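Putative lipase/esterase (Lactobacillus plantarum WCFS1, PDB 3BXP) probably hydrolyses carboxylic esters, as a putative carboxylesterase of the alpha/beta-hydrolase clan. Local coordinates at residues L23-D28 / V33-M38; A86-G91 / D142-Q147; E5-N10 / I94-T99. All coordinates share one frame; numbering follows the deposited sequence.

Interaction 1 (L23-D28 / V33-M38). With PGR (R-1,2-propanediol), chain L.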
ATOM      1  N   LEU B  23      -4.674  -1.303  30.621  1.00 20.26           N
ATOM      2  CA  LEU B  23      -5.296  -2.645  30.605  1.00 20.32           C
ATOM      3  C   LEU B  23      -5.039  -3.388  31.907  1.00 22.13           C
ATOM      4  O   LEU B  23      -3.910  -3.453  32.371  1.00 19.71           O
ATOM      5  CB  LEU B  23      -4.768  -3.434  29.395  1.00 21.75           C
ATOM      6  CG  LEU B  23      -5.468  -4.725  28.993  1.00 27.53           C
ATOM      7  CD1 LEU B  23      -6.929  -4.481  28.729  1.00 27.45           C
ATOM      8  CD2 LEU B  23      -4.755  -5.291  27.752  1.00 26.57           C
ATOM      9  N   ASP B  24      -6.095  -3.949  32.497  1.00 22.52           N
ATOM     10  CA  ASP B  24      -5.949  -4.825  33.659  1.00 21.87           C
ATOM     11  C   ASP B  24      -5.197  -6.119  33.346  1.00 18.50           C
ATOM     12  O   ASP B  24      -5.249  -6.684  32.198  1.00 16.70           O
ATOM     13  CB  ASP B  24      -7.306  -5.256  34.251  1.00 21.35           C
ATOM     14  CG  ASP B  24      -8.073  -4.113  34.895  1.00 31.89           C
ATOM     15  OD1 ASP B  24      -7.464  -3.082  35.199  1.00 30.44           O
ATOM     16  OD2 ASP B  24      -9.289  -4.289  35.128  1.00 27.99           O
ATOM     17  N   GLN B  25      -4.517  -6.595  34.381  1.00 17.10           N
ATOM     18  CA  GLN B  25      -3.976  -7.966  34.415  1.00 18.35           C
ATOM     19  C   GLN B  25      -5.125  -8.950  34.545  1.00 20.42           C
ATOM     20  O   GLN B  25      -6.185  -8.583  35.044  1.00 22.39           O
ATOM     21  CB  GLN B  25      -3.001  -8.098  35.583  1.00 20.83           C
ATOM     22  CG  GLN B  25      -1.733  -7.271  35.412  1.00 21.89           C
ATOM     23  CD  GLN B  25      -0.919  -7.733  34.256  1.00 17.79           C
ATOM     24  OE1 GLN B  25      -0.586  -8.937  34.158  1.00 22.84           O
ATOM     25  NE2 GLN B  25      -0.580  -6.819  33.352  1.00 19.51           N
ATOM     26  N   ILE B  26      -4.855 -10.175  34.104  0.50 19.95           N
ATOM     27  CA  ILE B  26      -5.791 -11.294  34.188  0.50 22.23           C
ATOM     28  C   ILE B  26      -6.106 -11.631  35.637  0.50 22.86           C
ATOM     29  O   ILE B  26      -7.169 -12.187  35.957  0.50 22.66           O
ATOM     30  CB  ILE B  26      -5.215 -12.525  33.459  0.50 21.38           C
ATOM     31  CG1 ILE B  26      -5.345 -12.356  31.946  0.50 26.07           C
ATOM     32  CG2 ILE B  26      -5.939 -13.790  33.875  0.50 21.47           C
ATOM     33  CD1 ILE B  26      -6.749 -12.025  31.475  0.50 23.77           C
ATOM     34  N   SER B  27      -5.150 -11.295  36.497  1.00 23.69           N
ATOM     35  CA  SER B  27      -5.230 -11.452  37.944  1.00 23.69           C
ATOM     36  C   SER B  27      -4.268 -10.496  38.651  1.00 24.48           C
ATOM     37  O   SER B  27      -3.163 -10.274  38.180  1.00 25.30           O
ATOM     38  CB  SER B  27      -4.898 -12.898  38.348  1.00 24.10           C
ATOM     39  OG  SER B  27      -4.742 -13.010  39.757  1.00 26.03           O
ATOM     40  N   ASP B  28      -4.705  -9.950  39.784  1.00 26.68           N
ATOM     41  CA  ASP B  28      -3.846  -9.073  40.620  1.00 28.43           C
ATOM     42  C   ASP B  28      -2.742  -9.842  41.352  1.00 24.38           C
ATOM     43  O   ASP B  28      -1.823  -9.258  41.915  1.00 30.02           O
ATOM     44  CB  ASP B  28      -4.685  -8.335  41.672  1.00 32.59           C
ATOM     45  N   VAL B  33       2.091  -9.644  33.417  1.00 22.77           N
ATOM     46  CA  VAL B  33       2.426  -9.714  31.987  1.00 24.93           C
ATOM     47  C   VAL B  33       2.483  -8.292  31.488  1.00 22.23           C
ATOM     48  O   VAL B  33       1.527  -7.528  31.618  1.00 24.48           O
ATOM     49  CB  VAL B  33       1.431 -10.518  31.180  1.00 26.98           C
ATOM     50  CG1 VAL B  33       1.741 -10.384  29.698  1.00 31.74           C
ATOM     51  CG2 VAL B  33       1.428 -11.950  31.646  1.00 30.68           C
ATOM     52  N   ASP B  34       3.660  -7.882  31.041  1.00 20.11           N
ATOM     53  CA  ASP B  34       3.861  -6.521  30.597  1.00 18.81           C
ATOM     54  C   ASP B  34       3.337  -6.384  29.186  1.00 21.66           C
ATOM     55  O   ASP B  34       3.750  -7.127  28.288  1.00 22.04           O
ATOM     56  CB  ASP B  34       5.338  -6.088  30.711  1.00 16.15           C
ATOM     57  CG  ASP B  34       5.789  -5.950  32.139  1.00 30.57           C
ATOM     58  OD1 ASP B  34       5.001  -5.568  33.035  1.00 24.82           O
ATOM     59  OD2 ASP B  34       6.975  -6.202  32.362  1.00 30.13           O
ATOM     60  N   TYR B  35       2.350  -5.522  29.024  1.00 19.97           N
ATOM     61  CA  TYR B  35       1.673  -5.327  27.735  1.00 17.72           C
ATOM     62  C   TYR B  35       2.367  -4.251  26.935  1.00 14.72           C
ATOM     63  O   TYR B  35       2.864  -3.250  27.492  1.00 19.10           O
ATOM     64  CB  TYR B  35       0.207  -4.869  27.890  1.00 20.39           C
ATOM     65  CG  TYR B  35      -0.701  -5.797  28.644  1.00 21.28           C
ATOM     66  CD1 TYR B  35      -0.867  -7.109  28.268  1.00 28.39           C
ATOM     67  CD2 TYR B  35      -1.428  -5.316  29.717  1.00 27.21           C
ATOM     68  CE1 TYR B  35      -1.730  -7.950  29.005  1.00 34.30           C
ATOM     69  CE2 TYR B  35      -2.288  -6.115  30.419  1.00 28.59           C
ATOM     70  CZ  TYR B  35      -2.443  -7.409  30.077  1.00 26.25           C
ATOM     71  OH  TYR B  35      -3.352  -8.147  30.839  1.00 27.97           O
ATOM     72  N   PRO B  36       2.415  -4.429  25.600  1.00 19.87           N
ATOM     73  CA  PRO B  36       2.769  -3.315  24.744  1.00 18.74           C
ATOM     74  C   PRO B  36       1.835  -2.136  24.935  1.00 18.63           C
ATOM     75  O   PRO B  36       0.766  -2.236  25.522  1.00 18.96           O
ATOM     76  CB  PRO B  36       2.581  -3.869  23.287  1.00 22.34           C
ATOM     77  CG  PRO B  36       2.422  -5.334  23.417  1.00 23.83           C
ATOM     78  CD  PRO B  36       1.865  -5.560  24.834  1.00 20.81           C
ATOM     79  N   ILE B  37       2.240  -0.979  24.429  1.00 18.47           N
ATOM     80  CA  ILE B  37       1.436   0.235  24.614  1.00 16.80           C
ATOM     81  C   ILE B  37       1.482   1.080  23.345  1.00 19.69           C
ATOM     82  O   ILE B  37       2.547   1.268  22.718  1.00 21.53           O
ATOM     83  CB  ILE B  37       1.965   1.064  25.868  1.00 19.42           C
ATOM     84  CG1 ILE B  37       1.182   2.374  26.122  1.00 21.26           C
ATOM     85  CG2 ILE B  37       3.449   1.462  25.721  1.00 22.85           C
ATOM     86  CD1 ILE B  37       1.130   2.766  27.567  1.00 19.39           C
HETATM   87  N   MSE B  38       0.334   1.580  22.981  1.00 19.35           N
HETATM   88  CA  MSE B  38       0.206   2.459  21.813  1.00 19.71           C
HETATM   89  C   MSE B  38      -0.122   3.849  22.281  1.00 21.22           C
HETATM   90  O   MSE B  38      -1.126   4.074  22.928  1.00 19.99           O
HETATM   91  CB  MSE B  38      -0.909   2.003  20.869  1.00 22.59           C
HETATM   92  CG  MSE B  38      -0.935   2.798  19.639  1.00 22.90           C
HETATM   93 SE   MSE B  38      -2.199   2.062  18.344  0.75 22.67          SE
HETATM   94  CE  MSE B  38      -1.320   0.333  18.024  1.00 30.89           C
TER
HETATM   95  C1  PGR L 281       8.821  -2.917  32.512  1.00 47.42           C
HETATM   96  C2  PGR L 281       9.118  -3.060  33.991  1.00 51.50           C
HETATM   97  C3  PGR L 281       9.277  -4.539  34.327  1.00 48.65           C
HETATM   98  O1  PGR L 281       7.582  -3.576  32.405  1.00 55.75           O
HETATM   99  O2  PGR L 281      10.270  -2.260  34.222  1.00 50.61           O
HETATM  100  O   HOH W   1      -2.284 -10.560  32.638  1.00 26.46           O

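Interaction 2 (A86-G91 / D142-Q147)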
ATOM      1  N   ALA B  86       5.400  19.995  20.141  1.00 19.28           N
ATOM      2  CA  ALA B  86       4.742  18.687  20.053  1.00 17.56           C
ATOM      3  C   ALA B  86       5.738  17.528  20.159  1.00 21.04           C
ATOM      4  O   ALA B  86       5.393  16.505  20.722  1.00 21.29           O
ATOM      5  CB  ALA B  86       3.892  18.557  18.763  1.00 18.11           C
ATOM      6  N   LEU B  87       6.915  17.681  19.577  1.00 20.26           N
ATOM      7  CA  LEU B  87       7.986  16.661  19.608  1.00 18.86           C
ATOM      8  C   LEU B  87       8.485  16.413  21.053  1.00 19.98           C
ATOM      9  O   LEU B  87       8.615  15.270  21.498  1.00 19.35           O
ATOM     10  CB  LEU B  87       9.164  17.068  18.710  1.00 19.85           C
ATOM     11  CG  LEU B  87       8.905  17.212  17.232  1.00 21.28           C
ATOM     12  CD1 LEU B  87      10.134  17.814  16.562  1.00 22.28           C
ATOM     13  CD2 LEU B  87       8.533  15.870  16.599  1.00 23.28           C
ATOM     14  N   GLN B  88       8.669  17.506  21.792  1.00 23.37           N
ATOM     15  CA  GLN B  88       9.092  17.478  23.214  1.00 21.41           C
ATOM     16  C   GLN B  88       8.015  16.814  24.072  1.00 21.25           C
ATOM     17  O   GLN B  88       8.305  15.962  24.912  1.00 20.38           O
ATOM     18  CB  GLN B  88       9.470  18.896  23.681  1.00 20.99           C
ATOM     19  CG  GLN B  88      10.687  19.420  22.921  1.00 20.08           C
ATOM     20  CD  GLN B  88      10.952  20.929  22.948  1.00 22.78           C
ATOM     21  OE1 GLN B  88      10.103  21.751  23.252  1.00 27.42           O
ATOM     22  NE2 GLN B  88      12.154  21.287  22.536  1.00 36.40           N
ATOM     23  N   GLN B  89       6.750  17.139  23.791  1.00 20.42           N
ATOM     24  CA  GLN B  89       5.611  16.543  24.522  1.00 17.68           C
ATOM     25  C   GLN B  89       5.466  15.047  24.267  1.00 20.42           C
ATOM     26  O   GLN B  89       5.155  14.289  25.164  1.00 19.68           O
ATOM     27  CB  GLN B  89       4.321  17.246  24.130  1.00 21.09           C
ATOM     28  CG  GLN B  89       4.248  18.706  24.521  1.00 21.85           C
ATOM     29  CD  GLN B  89       3.077  19.469  23.886  1.00 20.71           C
ATOM     30  OE1 GLN B  89       2.548  19.123  22.804  1.00 19.58           O
ATOM     31  NE2 GLN B  89       2.672  20.549  24.570  1.00 19.19           N
ATOM     32  N   LEU B  90       5.705  14.639  23.036  1.00 23.13           N
ATOM     33  CA  LEU B  90       5.637  13.227  22.691  1.00 18.90           C
ATOM     34  C   LEU B  90       6.820  12.526  23.414  1.00 20.18           C
ATOM     35  O   LEU B  90       6.653  11.480  24.007  1.00 19.95           O
ATOM     36  CB  LEU B  90       5.694  13.042  21.194  1.00 19.87           C
ATOM     37  CG  LEU B  90       5.683  11.627  20.614  1.00 16.27           C
ATOM     38  CD1 LEU B  90       4.681  10.675  21.329  1.00 22.63           C
ATOM     39  CD2 LEU B  90       5.419  11.683  19.099  1.00 19.11           C
ATOM     40  N   GLY B  91       7.996  13.138  23.376  1.00 19.51           N
ATOM     41  CA  GLY B  91       9.111  12.629  24.165  1.00 20.65           C
ATOM     42  C   GLY B  91       8.837  12.545  25.671  1.00 21.20           C
ATOM     43  O   GLY B  91       9.239  11.566  26.342  1.00 18.86           O
ATOM     44  N   ASP B 142      16.900  14.544  24.216  0.50 36.08           N
ATOM     45  CA  ASP B 142      17.840  13.699  24.943  0.50 35.13           C
ATOM     46  C   ASP B 142      17.705  13.937  26.450  0.50 34.04           C
ATOM     47  O   ASP B 142      18.458  13.396  27.250  0.50 33.57           O
ATOM     48  CB  ASP B 142      19.276  13.920  24.438  0.50 35.84           C
ATOM     49  CG  ASP B 142      19.695  15.386  24.440  0.50 36.53           C
ATOM     50  OD1 ASP B 142      18.994  16.227  25.045  0.50 37.14           O
ATOM     51  OD2 ASP B 142      20.749  15.688  23.839  0.50 40.69           O
ATOM     52  N   HIS B 143      16.718  14.740  26.823  1.00 32.80           N
ATOM     53  CA  HIS B 143      16.373  14.936  28.207  1.00 32.08           C
ATOM     54  C   HIS B 143      15.360  13.865  28.671  1.00 31.94           C
ATOM     55  O   HIS B 143      15.073  13.710  29.855  1.00 30.33           O
ATOM     56  CB  HIS B 143      15.845  16.364  28.372  1.00 36.67           C
ATOM     57  CG  HIS B 143      16.876  17.405  28.031  1.00 46.34           C
ATOM     58  ND1 HIS B 143      17.671  17.322  26.900  1.00 50.02           N
ATOM     59  CD2 HIS B 143      17.280  18.518  28.692  1.00 46.04           C
ATOM     60  CE1 HIS B 143      18.501  18.349  26.872  1.00 51.61           C
ATOM     61  NE2 HIS B 143      18.278  19.094  27.942  1.00 50.87           N
ATOM     62  N   TYR B 144      14.839  13.097  27.724  1.00 22.69           N
ATOM     63  CA  TYR B 144      13.764  12.168  28.046  1.00 20.69           C
ATOM     64  C   TYR B 144      14.203  10.729  27.885  1.00 23.64           C
ATOM     65  O   TYR B 144      14.953  10.403  27.008  1.00 20.71           O
ATOM     66  CB  TYR B 144      12.566  12.379  27.099  1.00 24.38           C
ATOM     67  CG  TYR B 144      12.088  13.798  27.046  1.00 19.92           C
ATOM     68  CD1 TYR B 144      11.505  14.385  28.138  1.00 23.77           C
ATOM     69  CD2 TYR B 144      12.199  14.527  25.879  1.00 19.39           C
ATOM     70  CE1 TYR B 144      11.061  15.691  28.088  1.00 28.56           C
ATOM     71  CE2 TYR B 144      11.748  15.800  25.801  1.00 23.68           C
ATOM     72  CZ  TYR B 144      11.188  16.396  26.914  1.00 23.95           C
ATOM     73  OH  TYR B 144      10.767  17.709  26.826  1.00 25.28           O
ATOM     74  N   GLN B 145      13.653   9.884  28.744  1.00 20.15           N
ATOM     75  CA  GLN B 145      13.789   8.426  28.674  1.00 19.00           C
ATOM     76  C   GLN B 145      12.774   7.777  27.776  1.00 21.77           C
ATOM     77  O   GLN B 145      11.645   8.264  27.605  1.00 21.64           O
ATOM     78  CB  GLN B 145      13.638   7.834  30.085  1.00 18.54           C
ATOM     79  CG  GLN B 145      14.770   8.140  31.009  1.00 16.56           C
ATOM     80  CD  GLN B 145      16.049   7.515  30.581  1.00 23.14           C
ATOM     81  OE1 GLN B 145      16.100   6.342  30.426  1.00 25.82           O
ATOM     82  NE2 GLN B 145      17.077   8.297  30.371  1.00 25.34           N
ATOM     83  N   GLY B 146      13.169   6.636  27.229  1.00 20.78           N
ATOM     84  CA  GLY B 146      12.284   5.709  26.562  1.00 18.92           C
ATOM     85  C   GLY B 146      12.373   5.941  25.083  1.00 22.19           C
ATOM     86  O   GLY B 146      12.748   7.038  24.631  1.00 20.22           O
ATOM     87  N   GLN B 147      12.082   4.904  24.321  1.00 23.14           N
ATOM     88  CA  GLN B 147      12.014   5.025  22.864  1.00 22.31           C
ATOM     89  C   GLN B 147      10.975   4.090  22.276  1.00 21.90           C
ATOM     90  O   GLN B 147      10.673   3.062  22.790  1.00 24.45           O
ATOM     91  CB  GLN B 147      13.367   4.825  22.198  1.00 28.50           C
ATOM     92  CG  GLN B 147      14.105   3.559  22.596  1.00 39.15           C
ATOM     93  CD  GLN B 147      15.532   3.547  22.047  1.00 42.84           C
ATOM     94  OE1 GLN B 147      16.369   4.375  22.425  1.00 50.53           O
ATOM     95  NE2 GLN B 147      15.798   2.627  21.130  1.00 54.38           N
TER
HETATM   96  O   HOH W   2      11.242   9.908  25.105  1.00 20.30           O

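Interaction 3 (E5-N10 / I94-T99)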
ATOM      1  N   GLU B   5      -6.879   6.981  33.385  1.00 21.46           N
ATOM      2  CA  GLU B   5      -6.144   8.012  34.150  1.00 22.23           C
ATOM      3  C   GLU B   5      -6.018   9.254  33.289  1.00 21.74           C
ATOM      4  O   GLU B   5      -5.429   9.227  32.248  1.00 25.91           O
ATOM      5  CB  GLU B   5      -4.741   7.505  34.500  1.00 24.70           C
ATOM      6  CG  GLU B   5      -3.901   8.530  35.221  1.00 25.24           C
ATOM      7  CD  GLU B   5      -2.627   7.976  35.798  1.00 34.06           C
ATOM      8  OE1 GLU B   5      -2.252   6.800  35.552  1.00 28.66           O
ATOM      9  OE2 GLU B   5      -1.982   8.736  36.518  1.00 26.63           O
ATOM     10  N   GLN B   6      -6.558  10.371  33.758  1.00 20.92           N
ATOM     11  CA  GLN B   6      -6.416  11.653  33.073  1.00 20.66           C
ATOM     12  C   GLN B   6      -5.292  12.410  33.762  1.00 18.52           C
ATOM     13  O   GLN B   6      -5.204  12.414  34.987  1.00 21.15           O
ATOM     14  CB  GLN B   6      -7.688  12.509  33.266  1.00 21.78           C
ATOM     15  CG  GLN B   6      -8.992  11.844  33.074  1.00 26.80           C
ATOM     16  CD  GLN B   6      -9.273  11.601  31.663  1.00 31.29           C
ATOM     17  OE1 GLN B   6      -8.533  12.055  30.778  1.00 40.15           O
ATOM     18  NE2 GLN B   6     -10.357  10.893  31.399  1.00 39.95           N
ATOM     19  N   ARG B   7      -4.400  13.036  32.990  0.70 18.63           N
ATOM     20  CA  ARG B   7      -3.363  13.876  33.563  0.70 21.81           C
ATOM     21  C   ARG B   7      -3.055  15.047  32.673  0.70 19.19           C
ATOM     22  O   ARG B   7      -3.227  14.979  31.451  0.70 20.76           O
ATOM     23  CB  ARG B   7      -2.014  13.146  33.729  0.70 24.03           C
ATOM     24  CG  ARG B   7      -1.975  11.910  34.642  0.70 36.00           C
ATOM     25  CD  ARG B   7      -1.859  12.215  36.146  0.70 42.60           C
ATOM     26  NE  ARG B   7      -0.692  13.006  36.519  0.70 44.14           N
ATOM     27  CZ  ARG B   7       0.442  12.509  37.000  0.70 48.53           C
ATOM     28  NH1 ARG B   7       0.582  11.202  37.147  0.70 50.96           N
ATOM     29  NH2 ARG B   7       1.449  13.320  37.324  0.70 42.68           N
ATOM     30  N   THR B   8      -2.537  16.099  33.304  1.00 19.86           N
ATOM     31  CA  THR B   8      -1.969  17.237  32.602  1.00 17.36           C
ATOM     32  C   THR B   8      -0.483  17.200  32.921  1.00 22.66           C
ATOM     33  O   THR B   8      -0.066  17.288  34.113  1.00 23.49           O
ATOM     34  CB  THR B   8      -2.572  18.613  33.075  1.00 21.02           C
ATOM     35  OG1 THR B   8      -3.989  18.601  32.869  1.00 21.24           O
ATOM     36  CG2 THR B   8      -1.984  19.834  32.336  1.00 17.51           C
ATOM     37  N   LEU B   9       0.303  17.034  31.868  1.00 21.50           N
ATOM     38  CA  LEU B   9       1.759  16.969  31.980  1.00 22.49           C
ATOM     39  C   LEU B   9       2.297  18.260  31.477  1.00 24.11           C
ATOM     40  O   LEU B   9       1.613  19.037  30.878  1.00 21.82           O
ATOM     41  CB  LEU B   9       2.333  15.811  31.148  1.00 21.41           C
ATOM     42  CG  LEU B   9       1.925  14.375  31.540  1.00 21.15           C
ATOM     43  CD1 LEU B   9       2.650  13.365  30.679  1.00 25.69           C
ATOM     44  CD2 LEU B   9       2.160  14.139  33.017  1.00 31.58           C
ATOM     45  N   ASN B  10       3.574  18.468  31.698  1.00 25.39           N
ATOM     46  CA  ASN B  10       4.228  19.726  31.316  1.00 26.07           C
ATOM     47  C   ASN B  10       5.670  19.471  30.980  1.00 29.71           C
ATOM     48  O   ASN B  10       6.385  18.734  31.689  1.00 30.02           O
ATOM     49  CB  ASN B  10       4.106  20.761  32.429  1.00 28.92           C
ATOM     50  CG  ASN B  10       4.532  22.182  31.989  1.00 28.50           C
ATOM     51  OD1 ASN B  10       4.869  22.423  30.834  1.00 33.75           O
ATOM     52  ND2 ASN B  10       4.464  23.133  32.920  1.00 40.54           N
ATOM     53  N   ILE B  94       6.387   9.604  26.335  1.00 18.62           N
ATOM     54  CA  ILE B  94       7.130   8.359  26.337  1.00 19.58           C
ATOM     55  C   ILE B  94       7.884   8.216  27.685  1.00 19.85           C
ATOM     56  O   ILE B  94       7.830   7.162  28.352  1.00 19.94           O
ATOM     57  CB  ILE B  94       8.115   8.263  25.155  1.00 16.09           C
ATOM     58  CG1 ILE B  94       7.345   8.122  23.807  1.00 20.02           C
ATOM     59  CG2 ILE B  94       9.048   7.090  25.369  1.00 22.34           C
ATOM     60  CD1 ILE B  94       8.213   8.402  22.543  1.00 21.42           C
ATOM     61  N   ASP B  95       8.556   9.273  28.104  1.00 17.81           N
ATOM     62  CA  ASP B  95       9.226   9.258  29.415  1.00 18.37           C
ATOM     63  C   ASP B  95       8.251   8.966  30.551  1.00 20.13           C
ATOM     64  O   ASP B  95       8.436   8.071  31.374  1.00 20.66           O
ATOM     65  CB  ASP B  95       9.893  10.606  29.619  1.00 17.14           C
ATOM     66  CG  ASP B  95      10.754  10.671  30.857  1.00 24.15           C
ATOM     67  OD1 ASP B  95      10.178  10.600  31.926  1.00 22.12           O
ATOM     68  OD2 ASP B  95      11.973  10.863  30.769  1.00 20.51           O
ATOM     69  N   TRP B  96       7.129   9.673  30.546  1.00 21.58           N
ATOM     70  CA  TRP B  96       6.129   9.431  31.591  1.00 18.33           C
ATOM     71  C   TRP B  96       5.671   7.958  31.630  1.00 16.22           C
ATOM     72  O   TRP B  96       5.597   7.318  32.686  1.00 19.45           O
ATOM     73  CB  TRP B  96       4.950  10.393  31.431  1.00 20.76           C
ATOM     74  CG  TRP B  96       3.930  10.220  32.497  1.00 19.98           C
ATOM     75  CD1 TRP B  96       3.973  10.710  33.791  1.00 21.99           C
ATOM     76  CD2 TRP B  96       2.686   9.503  32.380  1.00 20.77           C
ATOM     77  NE1 TRP B  96       2.824  10.332  34.462  1.00 22.62           N
ATOM     78  CE2 TRP B  96       2.033   9.593  33.623  1.00 24.66           C
ATOM     79  CE3 TRP B  96       2.058   8.803  31.329  1.00 21.10           C
ATOM     80  CZ2 TRP B  96       0.774   9.002  33.848  1.00 22.73           C
ATOM     81  CZ3 TRP B  96       0.819   8.210  31.568  1.00 21.19           C
ATOM     82  CH2 TRP B  96       0.199   8.323  32.818  1.00 24.84           C
ATOM     83  N   ILE B  97       5.439   7.383  30.456  1.00 19.93           N
ATOM     84  CA  ILE B  97       5.031   5.979  30.365  1.00 17.30           C
ATOM     85  C   ILE B  97       6.085   5.105  31.035  1.00 18.58           C
ATOM     86  O   ILE B  97       5.728   4.181  31.752  1.00 18.65           O
ATOM     87  CB  ILE B  97       4.782   5.560  28.898  1.00 16.79           C
ATOM     88  CG1 ILE B  97       3.443   6.173  28.401  1.00 21.96           C
ATOM     89  CG2 ILE B  97       4.814   4.041  28.740  1.00 18.31           C
ATOM     90  CD1 ILE B  97       3.263   6.239  26.914  1.00 22.22           C
ATOM     91  N   THR B  98       7.366   5.380  30.792  1.00 17.84           N
ATOM     92  CA  THR B  98       8.409   4.571  31.410  1.00 18.31           C
ATOM     93  C   THR B  98       8.335   4.644  32.932  1.00 18.49           C
ATOM     94  O   THR B  98       8.578   3.666  33.620  1.00 18.74           O
ATOM     95  CB  THR B  98       9.868   4.872  30.925  1.00 20.66           C
ATOM     96  OG1 THR B  98      10.319   6.165  31.342  1.00 20.48           O
ATOM     97  CG2 THR B  98       9.983   4.731  29.435  1.00 19.04           C
ATOM     98  N   THR B  99       7.983   5.805  33.471  1.00 19.45           N
ATOM     99  CA  THR B  99       7.951   5.967  34.880  1.00 19.29           C
ATOM    100  C   THR B  99       6.774   5.150  35.429  1.00 18.05           C
ATOM    101  O   THR B  99       6.761   4.859  36.615  1.00 20.98           O
ATOM    102  CB  THR B  99       7.848   7.458  35.359  1.00 19.32           C
ATOM    103  OG1 THR B  99       6.563   7.978  35.050  1.00 19.91           O
ATOM    104  CG2 THR B  99       8.958   8.350  34.739  1.00 19.15           C
TER

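Interaction 1 (L23-D28 / V33-M38)
Leu-23 lays its CD2 methyl over one face of the Tyr-35 ring. The methyl stands 3.8 Å from the ring centroid and 13° off the normal, a CH-pi contact. With CG anti to the backbone N (chi1 -167°), the leucine branch reaches the ring at about a right angle to the tyrosine side chain. CB of Leu-23 also touches the ring, at the CD2-CE2 side. Over the opposite face lies the carbonyl oxygen of Val-33. The phenol group then ties down the loop: Tyr-35 OH donates to Asp-24 O at 2.8 Å, with the donor tilted somewhat out of the carbonyl plane.

The two segments make up most of the loop that joins strand 16-23 to strand 35-41 of the alpha/beta-hydrolase sheet, together with the ends of those strands. These strands are not neighbours in it, because strand 67-72 runs between them. His-67 of that strand meets the Tyr-35 ring edge-to-face and bonds to Leu-23 N.

Gln-25 bends at chi2 and turns its amide back to the Val-33 backbone, which it grips twice. Val-33 N donates to Gln-25 OE1 at 2.9 Å in a nearly straight bond, although it approaches from above the amide plane. Gln-25 NE2 donates to Val-33 O at 2.8 Å. The amide plane and the tyrosine ring plane are 27° apart, and NE2 comes obliquely to CE2 of Tyr-35. A water donates to Gln-25 OE1 and Tyr-35 OH and accepts from Ile-26 N. At the outer surface, Asp-34 OD2 lies 2.7 Å from O1 of a propanediol, probably from the crystallisation liquor.

Interaction 2 (A86-G91 / D142-Q147)
The Tyr-144 ring has the backbone of Gly-91 on one face, with Gly-91 C 3.7 Å above the plane and offset toward the rim. Gln-88 O meets the ring obliquely, 3.5 Å from Tyr-144 CZ. The CB of Gln-88 touches the phenol oxygen. Chi1 of -53° sets the Tyr-144 ring beside its backbone N, and the ring runs along the surface of the helix from Gly-91 back to Gln-88. A side chain on Gly-91 would run into the ring: a CB there would lie only 2.9 Å from Tyr-144 CD2.

The helix is 85-99, which packs on the central sheet of the alpha/beta-hydrolase fold. The other segment is the loop between helix 133-138 and strand 150-154. No direct hydrogen bond joins the two segments. A water can donate to Gly-91 O at 2.9 Å and to Gln-145 O at 3.0 Å, though other acceptors nearby compete for its two protons.

The polar ends find partners beyond the contact: Tyr-144 OH bonds to Thr-11 OG1, and Gln-88 NE2 bonds to Tyr-139 O. Replacing Tyr-144 by an alanine would probably uncover the Gly-91 backbone and leave Thr-11 without its phenol partner.

Interaction 3 (E5-N10 / I94-T99)
Trp-96 meets three side chains of strand 5-9. Leu-9 lies over one face of the indole. Its CD2 is 4.2 Å from the centroid of the five-membered ring, 20° off the normal, in a CH-pi contact. Its CD1 rests 3.8 Å from Trp-96 CB. At the indole edge, Glu-5 OE2 lies in the ring plane, 3.8 Å from Trp-96 CZ2. The carboxylate plane is steeply turned against the ring. In one of two modelled conformers of Arg-7, NH1 comes to the same edge, 3.6 Å from Trp-96 NE1, with the guanidinium nearly perpendicular to the indole.

Trp-96 has CG anti to its backbone N (chi1 -178°), which carries the indole out from the helix to the strand. In the same conformer of Arg-7, the bends at chi2 and chi3 fold the chain back, and NH1 reaches Glu-5 OE2 in a long salt bridge of 3.6 Å. The other carboxylate oxygen, Glu-5 OE1, accepts from Trp-22 NE1, which steadies the acid beside the ring. Within the helix, Thr-99 OG1 ties back to Trp-96 O at 2.6 Å, on a lone pair.

Strand 2-9 is the outermost strand on its side of the sheet within this chain. The axes of strand 5-9 and helix 94-99 run at 127° to each other. Ile-18 of the adjacent strand 16-23 touches Arg-7, Leu-9 and Trp-96. Further in, Ile-94 and Ile-97 pack on strand 35-41.

From the N terminus, strand 2-9 opens interaction 3, which closes only when the chain reaches helix 85-99. Interaction 1 falls wholly within that span and closes the loop between strands 16-23 and 35-41. Interaction 2 begins on helix 85-99 before interaction 3 is complete and closes beyond helix 133-138, so these two cross. Interactions 2 and 3 share helix 85-99 and touch: Gln-145 N lies 2.8 Å from Asp-95 OD2, a probable hydrogen bond. Interaction 1 meets interaction 3 through Ile-37 and Ile-97. Together they join the edge of the sheet that holds strand 2-9, the helix across it and the loop before strand 150-154.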